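Local coordinates for uncharacterized protein (Parabacteroides merdae ATCC 43184, PDB 5BMT), which is of unknown function but belongs to a putative lipoprotein family with an OB-type domain and also has an immunoglobulin-like fold, at residues 147-151 against 152-156. Residues are numbered along the deposited sequence; the frame is centred on the assembly and turned at random.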
# COMPACT_ATOMS: atom_id res chain seq x y z
N PRO A 147 21.43 1.01 -0.38
CA PRO A 147 20.69 -0.26 -0.42
C PRO A 147 21.66 -1.43 -0.27
O PRO A 147 22.88 -1.25 -0.43
CB PRO A 147 20.00 -0.22 -1.79
CG PRO A 147 20.95 0.61 -2.65
CD PRO A 147 21.47 1.67 -1.71
N GLU A 148 21.16 -2.60 0.09
CA GLU A 148 22.03 -3.74 0.35
C GLU A 148 21.48 -5.03 -0.25
O GLU A 148 20.30 -5.10 -0.59
CB GLU A 148 22.24 -3.90 1.88
CG GLU A 148 20.99 -4.29 2.65
CD GLU A 148 21.11 -4.28 4.17
OE1 GLU A 148 22.10 -4.81 4.70
OE2 GLU A 148 20.15 -3.79 4.82
N THR A 149 22.33 -6.06 -0.34
CA THR A 149 21.88 -7.35 -0.85
C THR A 149 21.09 -8.07 0.24
O THR A 149 21.54 -8.16 1.39
CB THR A 149 23.08 -8.18 -1.35
OG1 THR A 149 23.76 -7.42 -2.36
CG2 THR A 149 22.65 -9.53 -1.94
N VAL A 150 19.89 -8.55 -0.12
CA VAL A 150 18.96 -9.28 0.77
C VAL A 150 18.50 -10.54 0.05
O VAL A 150 17.92 -10.45 -1.02
CB VAL A 150 17.74 -8.39 1.17
CG1 VAL A 150 16.75 -9.18 2.04
CG2 VAL A 150 18.17 -7.10 1.88
N ASP A 151 18.78 -11.72 0.64
CA ASP A 151 18.40 -13.04 0.12
C ASP A 151 18.65 -13.22 -1.41
O ASP A 151 17.78 -13.71 -2.13
CB ASP A 151 16.92 -13.33 0.45
CG ASP A 151 16.63 -13.56 1.92
OD1 ASP A 151 17.55 -14.01 2.65
OD2 ASP A 151 15.47 -13.33 2.35
N GLY A 152 19.83 -12.82 -1.87
CA GLY A 152 20.18 -12.94 -3.28
C GLY A 152 19.72 -11.83 -4.20
O GLY A 152 20.06 -11.83 -5.38
N THR A 153 18.92 -10.87 -3.68
CA THR A 153 18.47 -9.72 -4.46
C THR A 153 19.37 -8.55 -4.13
O THR A 153 19.56 -8.22 -2.96
CB THR A 153 16.98 -9.39 -4.21
OG1 THR A 153 16.19 -10.52 -4.55
CG2 THR A 153 16.50 -8.18 -5.02
N ASP A 154 19.93 -7.91 -5.15
CA ASP A 154 20.81 -6.78 -4.90
C ASP A 154 20.03 -5.46 -4.77
O ASP A 154 18.89 -5.34 -5.24
CB ASP A 154 21.85 -6.67 -6.03
CG ASP A 154 22.84 -7.82 -6.07
OD1 ASP A 154 23.36 -8.20 -5.00
OD2 ASP A 154 23.13 -8.32 -7.18
N ARG A 155 20.66 -4.50 -4.10
CA ARG A 155 20.21 -3.11 -3.95
C ARG A 155 18.78 -3.02 -3.41
O ARG A 155 17.92 -2.35 -3.99
CB ARG A 155 20.33 -2.34 -5.31
CG ARG A 155 21.78 -2.37 -5.83
CD ARG A 155 22.01 -1.49 -7.05
NE ARG A 155 21.76 -0.08 -6.77
CZ ARG A 155 22.64 0.77 -6.24
NH1 ARG A 155 23.87 0.37 -5.93
NH2 ARG A 155 22.28 2.03 -6.01
N VAL A 156 18.55 -3.64 -2.26
CA VAL A 156 17.23 -3.57 -1.61
C VAL A 156 17.24 -2.43 -0.58
O VAL A 156 18.14 -2.35 0.27
CB VAL A 156 16.93 -4.92 -0.92
CG1 VAL A 156 15.58 -4.87 -0.19
CG2 VAL A 156 16.96 -6.08 -1.92
O HOH W 1 18.29 -2.17 2.98
O HOH W 2 23.35 -4.71 -3.19
O HOH W 3 15.51 -12.57 -2.90
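V150 and T153 close a tight antiparallel hairpin between strands 148-150 and 153-167. V150 N bonds to T153 O at 2.9 Å. T153 N returns the bond to V150 O. D151 and G152 form the corner, a type I' turn. Both have positive phi, and at G152 a CB would press on the carbonyl oxygen of D151. E148 and V156 make the second hydrogen-bonded pair, with V156 N 2.8 Å from E148 O. One strand spends an extra residue between the two pairs, so that D154 and R155 answer to the single residue T149 on the other. This is a beta bulge, and R155 in it has left-handed backbone angles (53°/56°).

E148, V150, T153 and V156 share one face of the hairpin. V150 and V156 cross nearly at right angles, with V150 CG2 3.8 Å from V156 CB. I229 of strand 221-233 touches both valines and T153. T149 and D154 lie side by side, away from that face. T149 OG1 donates to D154 OD1 at 2.8 Å, and OD1 receives it on its anti lone pair, away from the other carboxylate oxygen. With chi1 at -57°, T149 turns OG1 to the side of its backbone N, where it meets D154, and T149 CG2 lies 3.4 Å from D154 OD1. A water spans the bulge, giving a proton to T149 OG1 and accepting from R155 N at 2.8 Å. P147 runs alongside R155. Its CG sits over one guanidinium face, towards the rim, 3.9 Å from R155 NH2.

The bulge thus leaves R155 N to water and T149 OG1 both giving and receiving a bond. The salt bridge of R155 NE to E196 of helix 186-198 probably fixes the turn of the guanidinium, and P147 CG limits it from one face.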